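Local coordinates for BLUF domain-containing protein (PDB 6W6Z), which probably acts as a blue-light photoreceptor of the BLUF family, binding a flavin, here flavin mononucleotide, at residues S9-K14 and L42-N47; Q20-I25 and T138-V143; N75-C80 and N116-N121. All coordinates share one frame; numbering follows the deposited sequence.

In the fold
The three contacts lie in one chain built round the BLUF sheet; contacts 1 and 3 are partly buried, contact 2 is at the surface. Chemistry follows place. At the end of strand 2-11, contact 1 uses a backbone bond to the turn after strand 39-45. On the surface, contact 2 joins helix 18-36 to the loop after helix 125-134 through an arginine and some apolar groups. At the sheet margin, contact 3 sets strand 73-83, the neighbour of strand 2-11, against a 3-10 turn by leucine packing and a lysine. Contact 1 touches contact 2 through Leu42 and Tyr44, and contact 3 through Gln10; contacts 2 and 3 lie on opposite sides of the chain's centre.

Contact 1 of 3, residues S9-K14 and L42-N47; sequences SQRNEK and LYYADN
Arg11 and Tyr44 both carry CG anti to the backbone N (chi1 -180° and 176°), which sets each CG beside its own carbonyl carbon; the end of Tyr44 then comes close to Arg11 CD. Arg11 bends at chi3, bringing NE round beside Asn47. Its CD lies 3.7 Å from Tyr44 CE1, while Asn47 OD1 sits at the edge of the guanidinium, near its plane, 3.5 Å from Arg11 NE. The guanidinium and the tyrosine ring are turned 70° apart, so this is no parallel stack. Arginine suits the place because its CD can pack against CE1 and the hydroxyl end of Tyr44 while its polar end reaches on to Asn15 O, to which NH1 donates.

The one hydrogen bond between the two segments runs from Arg11 N to Asn47 O, 2.8 Å, with the donor above the carbonyl plane. Ser9 pairs with Phe49 through the backbone, so this bond carries the antiparallel pairing of strands 2-11 and 48-54 on into the hairpin turn after strand 39-45. Asp46 and Asn47 both have positive phi there, which asparagine and aspartate tolerate better than most residues.

Gln10 lies beside the same carbonyl, its CD 3.3 Å from Asn47 O, but its NE2 donates almost straight to Glu13 OE2 at 2.8 Å, while Gln10 OE1 accepts from Asn116 ND2. An amide, donor and acceptor in one group, thus links Glu13 in the loop to Asn116. The chemistry implies a turn tied to strand 2-11 by one backbone bond, while Asp46 anchors it elsewhere, to Arg99 and Phe115.

Contact 2 of 3, residues Q20-I25 and T138-V143; sequences QDLRDI and TKMNTV. With FMN (flavin mononucleotide), chain B.
Arg23 reaches from helix 18-36 to the backbone of Asn141 and grips a single atom with two nitrogens. NE donates to Asn141 O at 3.0 Å and NH1 to the same Asn141 O at 2.8 Å, a side-on approach in which the oxygen lies near the guanidinium plane. The NH1 bond falls in the plane of the carbonyl, whereas the NE donor is tilted from it. A bend at chi3 (84°) turns NE out of the line of the methylenes toward the loop. Two donors on one oxygen leave each N-H somewhat bent, at 141° and 146°, the usual price of this grip.

Asn141 has positive phi, which asparagine accepts readily. Thr142 follows with CG2 resting 3.6 Å from Arg23 O, and that oxygen takes a bond from Thr27 OG1 in the next turn of the helix. On the apolar side Met140, folded at chi2 and chi3, brings CE to within 4.0 Å of Leu22 CB and also touches Leu19, Leu26 and Tyr96; a flexible thioether fits such an uneven surface.

Ile25, on the same helix, serves the flavin instead: its CD1 is 3.7 Å from FMN C8M, and the polar atoms of FMN bond to Asp70, Lys66, Glu28, Asn33 and Gln51. A cationic group facing a neutral peptide oxygen would draw electron density toward that oxygen, so the loop is held to the flavin-lining helix by a pair of probably charge-assisted hydrogen bonds to one oxygen, at a partly exposed surface.

Contact 3 of 3, residues N75-C80 and N116-N121; sequences NIKWLC and NPLLLN
Leu118 and Lys77 make the close-packed part of this contact: CD2 of Leu118 rests 3.7 Å from Lys77 CB. Both leucine methyls also lie near the amide of Asn75, CD1 at 3.9 Å from Asn75 ND2, and this exposed asparagine forms the rim of the packing. Leu118 also touches Ala8 and Gln10 of strand 2-11. A branched apolar side chain suits this spot, since it must meet more than one neighbour at once. Deeper in, Leu79 sets CD2 3.9 Å from Leu120 O and leans on Phe50, while Leu120 packs against Phe128 and Met110.

The segment 116-121 is shaped by an Asx turn, in which Asn116 OD1 accepts from Leu118 N at 2.8 Å, leading into a short 3-10 turn at 117-119. Strand 73-83, an outermost strand of the sheet, is itself broken by a classic beta bulge where Leu79 and Cys80 both face Cys6. Loop and strand therefore meet at the margin of the BLUF sheet, near helix 125-134.

The other side is polar and water-bridged. Lys77 runs out extended beyond CG, passing Leu118 with its methylenes, until NZ donates to Leu118 O at 3.1 Å, the donor tilted 29° from the carbonyl plane. Here the hold is looser: a second bond, from Lys77 NZ to Leu120 O at 3.2 Å, is weak. One water accepts from Lys77 NZ and donates to Pro117 O at 2.8 Å. Lysine fits because its ammonium can serve two carbonyl oxygens directly and a third through water at the end of a turn, where peptide dipoles probably favour its charge.

Contact 1 of 3, residues S9-K14 and L42-N47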
loop_
_atom_site.group_PDB
_atom_site.type_symbol
_atom_site.label_atom_id
_atom_site.label_comp_id
_atom_site.label_asym_id
_atom_site.label_seq_id
_atom_site.Cartn_x
_atom_site.Cartn_y
_atom_site.Cartn_z
ATOM N N SER A 9 -6.300 -0.635 5.800
ATOM C CA SER A 9 -6.370 -1.755 6.783
ATOM C C SER A 9 -5.709 -1.329 8.093
ATOM O O SER A 9 -4.940 -0.357 8.103
ATOM C CB SER A 9 -5.710 -3.013 6.259
ATOM O OG SER A 9 -4.307 -2.818 6.155
ATOM N N GLN A 10 -6.031 -2.042 9.162
ATOM C CA GLN A 10 -5.366 -1.872 10.477
ATOM C C GLN A 10 -4.221 -2.880 10.570
ATOM O O GLN A 10 -4.381 -4.092 10.233
ATOM C CB GLN A 10 -6.383 -2.051 11.601
ATOM C CG GLN A 10 -5.823 -1.635 12.950
ATOM C CD GLN A 10 -5.676 -0.137 13.107
ATOM O OE1 GLN A 10 -6.196 0.636 12.321
ATOM N NE2 GLN A 10 -4.989 0.292 14.152
ATOM N N ARG A 11 -3.059 -2.428 11.004
ATOM C CA ARG A 11 -1.961 -3.387 11.197
ATOM C C ARG A 11 -2.325 -4.297 12.367
ATOM O O ARG A 11 -2.841 -3.771 13.360
ATOM C CB ARG A 11 -0.655 -2.673 11.522
ATOM C CG ARG A 11 0.463 -3.672 11.716
ATOM C CD ARG A 11 1.725 -2.984 12.093
ATOM N NE ARG A 11 1.869 -2.789 13.525
ATOM C CZ ARG A 11 2.313 -3.729 14.359
ATOM N NH1 ARG A 11 2.617 -4.938 13.903
ATOM N NH2 ARG A 11 2.421 -3.449 15.643
ATOM N N ASN A 12 -2.015 -5.594 12.272
ATOM C CA ASN A 12 -2.241 -6.545 13.403
ATOM C C ASN A 12 -1.270 -6.242 14.544
ATOM O O ASN A 12 -0.147 -6.747 14.514
ATOM C CB ASN A 12 -2.140 -7.999 12.978
ATOM C CG ASN A 12 -2.580 -8.963 14.069
ATOM O OD1 ASN A 12 -2.695 -8.584 15.226
ATOM N ND2 ASN A 12 -2.838 -10.213 13.702
ATOM N N GLU A 13 -1.756 -5.557 15.571
ATOM C CA GLU A 13 -0.918 -5.083 16.699
ATOM C C GLU A 13 -0.463 -6.300 17.522
ATOM O O GLU A 13 0.442 -6.151 18.345
ATOM C CB GLU A 13 -1.662 -4.059 17.560
ATOM C CG GLU A 13 -2.075 -2.790 16.816
ATOM C CD GLU A 13 -3.528 -2.750 16.352
ATOM O OE1 GLU A 13 -4.197 -3.797 16.426
ATOM O OE2 GLU A 13 -3.990 -1.672 15.912
ATOM N N LYS A 14 -1.013 -7.486 17.294
ATOM C CA LYS A 14 -0.533 -8.681 18.041
ATOM C C LYS A 14 0.917 -8.985 17.649
ATOM O O LYS A 14 1.633 -9.536 18.494
ATOM C CB LYS A 14 -1.427 -9.894 17.809
ATOM C CG LYS A 14 -2.813 -9.771 18.420
ATOM C CD LYS A 14 -3.744 -10.848 17.940
ATOM C CE LYS A 14 -3.172 -12.238 18.095
ATOM N NZ LYS A 14 -4.243 -13.256 18.076
ATOM N N LEU A 42 2.412 1.311 -1.119
ATOM C CA LEU A 42 2.031 0.883 0.249
ATOM C C LEU A 42 2.439 2.027 1.137
ATOM O O LEU A 42 3.614 2.355 1.123
ATOM C CB LEU A 42 2.732 -0.416 0.650
ATOM C CG LEU A 42 2.300 -0.979 2.008
ATOM C CD1 LEU A 42 0.819 -1.353 1.994
ATOM C CD2 LEU A 42 3.141 -2.172 2.420
ATOM N N TYR A 43 1.488 2.580 1.885
ATOM C CA TYR A 43 1.725 3.634 2.887
ATOM C C TYR A 43 1.498 2.959 4.220
ATOM O O TYR A 43 0.505 2.240 4.381
ATOM C CB TYR A 43 0.773 4.813 2.677
ATOM C CG TYR A 43 0.641 5.776 3.836
ATOM C CD1 TYR A 43 1.569 6.780 4.047
ATOM C CD2 TYR A 43 -0.449 5.720 4.687
ATOM C CE1 TYR A 43 1.410 7.703 5.071
ATOM C CE2 TYR A 43 -0.588 6.594 5.761
ATOM C CZ TYR A 43 0.341 7.605 5.939
ATOM O OH TYR A 43 0.212 8.508 6.966
ATOM N N TYR A 44 2.360 3.227 5.178
ATOM C CA TYR A 44 2.199 2.739 6.563
ATOM C C TYR A 44 2.338 3.923 7.497
ATOM O O TYR A 44 3.360 4.627 7.400
ATOM C CB TYR A 44 3.243 1.671 6.923
ATOM C CG TYR A 44 3.115 1.257 8.365
ATOM C CD1 TYR A 44 2.068 0.444 8.778
ATOM C CD2 TYR A 44 3.930 1.813 9.338
ATOM C CE1 TYR A 44 1.881 0.135 10.117
ATOM C CE2 TYR A 44 3.784 1.486 10.677
ATOM C CZ TYR A 44 2.730 0.682 11.076
ATOM O OH TYR A 44 2.548 0.388 12.403
ATOM N N ALA A 45 1.406 4.079 8.423
ATOM C CA ALA A 45 1.552 5.046 9.532
ATOM C C ALA A 45 0.544 4.715 10.618
ATOM O O ALA A 45 -0.539 4.122 10.307
ATOM C CB ALA A 45 1.321 6.441 9.015
ATOM N N ASP A 46 0.869 5.049 11.860
ATOM C CA ASP A 46 -0.128 4.996 12.953
ATOM C C ASP A 46 -0.845 3.627 12.959
ATOM O O ASP A 46 -2.094 3.576 13.090
ATOM C CB ASP A 46 -1.080 6.192 12.796
ATOM C CG ASP A 46 -0.468 7.509 13.230
ATOM O OD1 ASP A 46 0.738 7.522 13.423
ATOM O OD2 ASP A 46 -1.218 8.513 13.408
ATOM N N ASN A 47 -0.087 2.536 12.883
ATOM C CA ASN A 47 -0.576 1.124 12.969
ATOM C C ASN A 47 -1.619 0.840 11.892
ATOM O O ASN A 47 -2.536 0.045 12.165
ATOM C CB ASN A 47 -1.168 0.793 14.346
ATOM C CG ASN A 47 -0.097 0.669 15.414
ATOM O OD1 ASN A 47 1.026 0.240 15.131
ATOM N ND2 ASN A 47 -0.425 1.048 16.640
#

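Contact 2 of 3, residues Q20-I25 and T138-V143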
loop_
_atom_site.group_PDB
_atom_site.type_symbol
_atom_site.label_atom_id
_atom_site.label_comp_id
_atom_site.label_asym_id
_atom_site.label_seq_id
_atom_site.Cartn_x
_atom_site.Cartn_y
_atom_site.Cartn_z
ATOM N N GLN A 20 10.220 -6.386 10.979
ATOM C CA GLN A 20 10.388 -7.608 10.142
ATOM C C GLN A 20 9.147 -7.773 9.249
ATOM O O GLN A 20 9.293 -8.189 8.081
ATOM C CB GLN A 20 10.608 -8.860 11.003
ATOM C CG GLN A 20 10.973 -10.076 10.168
ATOM C CD GLN A 20 11.244 -11.335 10.966
ATOM O OE1 GLN A 20 11.004 -11.410 12.165
ATOM N NE2 GLN A 20 11.736 -12.350 10.279
ATOM N N ASP A 21 7.971 -7.460 9.769
ATOM C CA ASP A 21 6.704 -7.595 8.985
ATOM C C ASP A 21 6.726 -6.671 7.767
ATOM O O ASP A 21 6.454 -7.145 6.668
ATOM C CB ASP A 21 5.459 -7.335 9.826
ATOM C CG ASP A 21 5.014 -8.505 10.694
ATOM O OD1 ASP A 21 5.595 -9.577 10.550
ATOM O OD2 ASP A 21 4.052 -8.314 11.476
ATOM N N LEU A 22 7.120 -5.413 7.948
ATOM C CA LEU A 22 7.181 -4.436 6.829
ATOM C C LEU A 22 8.221 -4.918 5.811
ATOM O O LEU A 22 7.925 -4.882 4.624
ATOM C CB LEU A 22 7.547 -3.056 7.392
ATOM C CG LEU A 22 6.485 -2.413 8.293
ATOM C CD1 LEU A 22 7.018 -1.132 8.902
ATOM C CD2 LEU A 22 5.221 -2.098 7.519
ATOM N N ARG A 23 9.414 -5.322 6.257
ATOM C CA ARG A 23 10.456 -5.808 5.316
ATOM C C ARG A 23 9.947 -7.045 4.575
ATOM O O ARG A 23 10.109 -7.118 3.330
ATOM C CB ARG A 23 11.761 -6.035 6.080
ATOM C CG ARG A 23 12.360 -4.759 6.641
ATOM C CD ARG A 23 13.488 -4.994 7.644
ATOM N NE ARG A 23 14.766 -5.197 7.007
ATOM C CZ ARG A 23 15.900 -5.493 7.649
ATOM N NH1 ARG A 23 17.011 -5.681 6.943
ATOM N NH2 ARG A 23 15.927 -5.525 8.976
ATOM N N ASP A 24 9.313 -7.972 5.276
ATOM C CA ASP A 24 8.729 -9.215 4.668
ATOM C C ASP A 24 7.632 -8.876 3.643
ATOM O O ASP A 24 7.667 -9.389 2.461
ATOM C CB ASP A 24 8.153 -10.136 5.732
ATOM C CG ASP A 24 9.177 -10.951 6.513
ATOM O OD1 ASP A 24 10.327 -11.014 6.104
ATOM O OD2 ASP A 24 8.793 -11.497 7.533
ATOM N N ILE A 25 6.709 -7.999 4.012
ATOM C CA ILE A 25 5.625 -7.572 3.075
ATOM C C ILE A 25 6.242 -7.008 1.782
ATOM O O ILE A 25 5.830 -7.403 0.692
ATOM C CB ILE A 25 4.701 -6.572 3.775
ATOM C CG1 ILE A 25 3.897 -7.247 4.899
ATOM C CG2 ILE A 25 3.802 -5.882 2.769
ATOM C CD1 ILE A 25 3.200 -6.271 5.820
ATOM N N THR A 138 10.462 5.551 1.045
ATOM C CA THR A 138 11.157 5.164 2.299
ATOM C C THR A 138 11.974 3.893 2.035
ATOM O O THR A 138 11.370 2.833 1.735
ATOM C CB THR A 138 10.162 4.991 3.451
ATOM O OG1 THR A 138 9.447 6.222 3.593
ATOM C CG2 THR A 138 10.833 4.566 4.737
ATOM N N LYS A 139 13.301 3.967 2.138
ATOM C CA LYS A 139 14.175 2.779 1.928
ATOM C C LYS A 139 14.065 1.875 3.150
ATOM O O LYS A 139 14.081 2.434 4.271
ATOM C CB LYS A 139 15.636 3.196 1.720
ATOM N N MET A 140 13.990 0.547 2.969
ATOM C CA MET A 140 13.790 -0.394 4.106
ATOM C C MET A 140 14.819 -1.544 4.192
ATOM O O MET A 140 14.712 -2.344 5.173
ATOM C CB MET A 140 12.380 -0.974 4.020
ATOM C CG MET A 140 11.349 0.102 4.325
ATOM S SD MET A 140 11.468 0.733 6.025
ATOM C CE MET A 140 10.733 -0.641 6.911
ATOM N N ASN A 141 15.776 -1.649 3.270
ATOM C CA ASN A 141 16.850 -2.685 3.349
ATOM C C ASN A 141 16.196 -4.065 3.367
ATOM O O ASN A 141 16.191 -4.718 4.428
ATOM C CB ASN A 141 17.714 -2.590 4.612
ATOM C CG ASN A 141 18.534 -1.327 4.699
ATOM O OD1 ASN A 141 19.254 -0.988 3.770
ATOM N ND2 ASN A 141 18.442 -0.636 5.822
ATOM N N THR A 142 15.580 -4.453 2.267
ATOM C CA THR A 142 14.886 -5.749 2.150
ATOM C C THR A 142 15.843 -6.710 1.441
ATOM O O THR A 142 16.586 -6.256 0.544
ATOM C CB THR A 142 13.538 -5.594 1.434
ATOM O OG1 THR A 142 13.754 -5.010 0.149
ATOM C CG2 THR A 142 12.567 -4.726 2.202
ATOM N N VAL A 143 15.805 -7.981 1.838
ATOM C CA VAL A 143 16.609 -9.070 1.226
ATOM C C VAL A 143 16.318 -9.030 -0.288
ATOM O O VAL A 143 15.243 -8.506 -0.667
ATOM C CB VAL A 143 16.302 -10.379 1.988
ATOM C CG1 VAL A 143 15.221 -11.236 1.349
ATOM C CG2 VAL A 143 17.563 -11.167 2.269
HETATM N N1 FMN B . 1.743 -9.549 -1.749
HETATM C C2 FMN B . 1.996 -9.277 -3.040
HETATM O O2 FMN B . 2.306 -10.253 -3.796
HETATM N N3 FMN B . 1.800 -8.049 -3.565
HETATM C C4 FMN B . 1.419 -6.995 -2.826
HETATM O O4 FMN B . 1.275 -5.867 -3.290
HETATM C C4A FMN B . 1.190 -7.203 -1.402
HETATM N N5 FMN B . 0.833 -6.235 -0.583
HETATM C C5A FMN B . 0.574 -6.544 0.713
HETATM C C6 FMN B . 0.209 -5.514 1.550
HETATM C C7 FMN B . -0.101 -5.765 2.875
HETATM C C7M FMN B . -0.475 -4.598 3.735
HETATM C C8 FMN B . 0.104 -7.100 3.464
HETATM C C8M FMN B . -0.199 -7.298 4.943
HETATM C C9 FMN B . 0.467 -8.132 2.615
HETATM C C9A FMN B . 0.745 -7.879 1.277
HETATM N N10 FMN B . 1.177 -8.878 0.413
HETATM C C10 FMN B . 1.374 -8.566 -0.918
HETATM C "C1'" FMN B . 1.416 -10.294 0.854
HETATM C "C2'" FMN B . 0.302 -11.283 0.599
HETATM O "O2'" FMN B . -0.746 -11.048 1.553
HETATM C "C3'" FMN B . 0.884 -12.708 0.787
HETATM O "O3'" FMN B . 1.670 -12.805 1.979
HETATM C "C4'" FMN B . 1.842 -13.119 -0.312
HETATM O "O4'" FMN B . 1.204 -12.955 -1.599
HETATM C "C5'" FMN B . 2.248 -14.605 -0.155
HETATM O "O5'" FMN B . 1.136 -15.519 -0.271
HETATM P P FMN B . 1.298 -17.158 -0.234
HETATM O O1P FMN B . 1.067 -17.491 1.228
HETATM O O2P FMN B . 0.204 -17.595 -1.191
HETATM O O3P FMN B . 2.706 -17.492 -0.692
#

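Contact 3 of 3, residues N75-C80 and N116-N121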
loop_
_atom_site.group_PDB
_atom_site.type_symbol
_atom_site.label_atom_id
_atom_site.label_comp_id
_atom_site.label_asym_id
_atom_site.label_seq_id
_atom_site.Cartn_x
_atom_site.Cartn_y
_atom_site.Cartn_z
ATOM N N ASN A 75 -9.441 -5.779 9.487
ATOM C CA ASN A 75 -10.345 -4.611 9.339
ATOM C C ASN A 75 -10.087 -3.968 7.961
ATOM O O ASN A 75 -9.929 -2.760 7.881
ATOM C CB ASN A 75 -10.090 -3.579 10.449
ATOM C CG ASN A 75 -11.222 -2.589 10.655
ATOM O OD1 ASN A 75 -12.162 -2.891 11.376
ATOM N ND2 ASN A 75 -11.126 -1.397 10.067
ATOM N N ILE A 76 -10.067 -4.753 6.900
ATOM C CA ILE A 76 -9.755 -4.223 5.539
ATOM C C ILE A 76 -10.955 -3.366 5.115
ATOM O O ILE A 76 -12.067 -3.874 5.143
ATOM C CB ILE A 76 -9.412 -5.342 4.525
ATOM C CG1 ILE A 76 -8.005 -5.930 4.670
ATOM C CG2 ILE A 76 -9.560 -4.841 3.093
ATOM C CD1 ILE A 76 -7.718 -6.717 5.914
ATOM N N LYS A 77 -10.716 -2.122 4.719
ATOM C CA LYS A 77 -11.712 -1.190 4.145
ATOM C C LYS A 77 -11.409 -0.955 2.659
ATOM O O LYS A 77 -10.542 -0.106 2.313
ATOM C CB LYS A 77 -11.691 0.110 4.950
ATOM C CG LYS A 77 -12.659 1.182 4.477
ATOM C CD LYS A 77 -12.535 2.466 5.288
ATOM C CE LYS A 77 -13.616 3.463 4.953
ATOM N NZ LYS A 77 -13.202 4.838 5.314
ATOM N N TRP A 78 -12.151 -1.647 1.795
ATOM C CA TRP A 78 -12.054 -1.500 0.323
ATOM C C TRP A 78 -12.591 -0.126 -0.080
ATOM O O TRP A 78 -13.771 0.171 0.204
ATOM C CB TRP A 78 -12.806 -2.653 -0.338
ATOM C CG TRP A 78 -12.737 -2.717 -1.828
ATOM C CD1 TRP A 78 -11.935 -2.009 -2.662
ATOM C CD2 TRP A 78 -13.441 -3.656 -2.650
ATOM N NE1 TRP A 78 -12.126 -2.396 -3.955
ATOM C CE2 TRP A 78 -13.042 -3.419 -3.979
ATOM C CE3 TRP A 78 -14.383 -4.656 -2.384
ATOM C CZ2 TRP A 78 -13.566 -4.154 -5.044
ATOM C CZ3 TRP A 78 -14.890 -5.388 -3.434
ATOM C CH2 TRP A 78 -14.492 -5.130 -4.748
ATOM N N LEU A 79 -11.758 0.714 -0.687
ATOM C CA LEU A 79 -12.166 2.093 -1.006
ATOM C C LEU A 79 -12.733 2.152 -2.415
ATOM O O LEU A 79 -13.820 2.724 -2.600
ATOM C CB LEU A 79 -10.974 3.020 -0.828
ATOM C CG LEU A 79 -10.621 3.222 0.636
ATOM C CD1 LEU A 79 -9.250 3.883 0.781
ATOM C CD2 LEU A 79 -11.709 4.053 1.299
ATOM N N CYS A 80 -12.025 1.618 -3.391
ATOM C CA CYS A 80 -12.520 1.716 -4.776
ATOM C C CYS A 80 -11.726 0.793 -5.659
ATOM O O CYS A 80 -10.600 0.402 -5.280
ATOM C CB CYS A 80 -12.405 3.132 -5.317
ATOM S SG CYS A 80 -10.698 3.722 -5.228
ATOM N N ASN A 116 -3.904 7.910 10.234
ATOM C CA ASN A 116 -4.425 6.553 9.939
ATOM C C ASN A 116 -5.250 6.660 8.667
ATOM O O ASN A 116 -6.250 7.365 8.622
ATOM C CB ASN A 116 -5.231 6.018 11.121
ATOM C CG ASN A 116 -5.755 4.609 10.941
ATOM O OD1 ASN A 116 -6.122 4.192 9.837
ATOM N ND2 ASN A 116 -5.791 3.873 12.043
ATOM N N PRO A 117 -4.847 5.959 7.588
ATOM C CA PRO A 117 -5.556 6.057 6.325
ATOM C C PRO A 117 -6.971 5.461 6.335
ATOM O O PRO A 117 -7.725 5.732 5.433
ATOM C CB PRO A 117 -4.666 5.323 5.303
ATOM C CG PRO A 117 -3.674 4.545 6.121
ATOM C CD PRO A 117 -3.670 5.094 7.528
ATOM N N LEU A 118 -7.368 4.727 7.380
ATOM C CA LEU A 118 -8.784 4.299 7.490
ATOM C C LEU A 118 -9.718 5.519 7.579
ATOM O O LEU A 118 -10.927 5.325 7.338
ATOM C CB LEU A 118 -8.940 3.372 8.698
ATOM C CG LEU A 118 -8.377 1.969 8.504
ATOM C CD1 LEU A 118 -8.221 1.248 9.839
ATOM C CD2 LEU A 118 -9.261 1.175 7.577
ATOM N N LEU A 119 -9.204 6.704 7.939
ATOM C CA LEU A 119 -9.980 7.971 8.018
ATOM C C LEU A 119 -10.221 8.554 6.618
ATOM O O LEU A 119 -10.969 9.537 6.543
ATOM C CB LEU A 119 -9.191 9.011 8.822
ATOM C CG LEU A 119 -8.842 8.654 10.265
ATOM C CD1 LEU A 119 -7.803 9.626 10.806
ATOM C CD2 LEU A 119 -10.077 8.648 11.136
ATOM N N LEU A 120 -9.565 8.069 5.568
ATOM C CA LEU A 120 -9.716 8.660 4.202
ATOM C C LEU A 120 -11.042 8.217 3.563
ATOM O O LEU A 120 -11.482 7.060 3.799
ATOM C CB LEU A 120 -8.548 8.223 3.311
ATOM C CG LEU A 120 -7.154 8.749 3.653
ATOM C CD1 LEU A 120 -6.135 8.088 2.742
ATOM C CD2 LEU A 120 -7.074 10.263 3.547
ATOM N N ASN A 121 -11.651 9.092 2.752
ATOM C CA ASN A 121 -12.794 8.739 1.870
ATOM C C ASN A 121 -12.293 8.752 0.419
ATOM O O ASN A 121 -11.146 9.147 0.167
ATOM C CB ASN A 121 -14.014 9.622 2.158
ATOM C CG ASN A 121 -13.822 11.084 1.793
ATOM O OD1 ASN A 121 -13.269 11.393 0.725
ATOM N ND2 ASN A 121 -14.274 11.988 2.662
HETATM O O HOH W 1 -10.233 4.991 4.539
#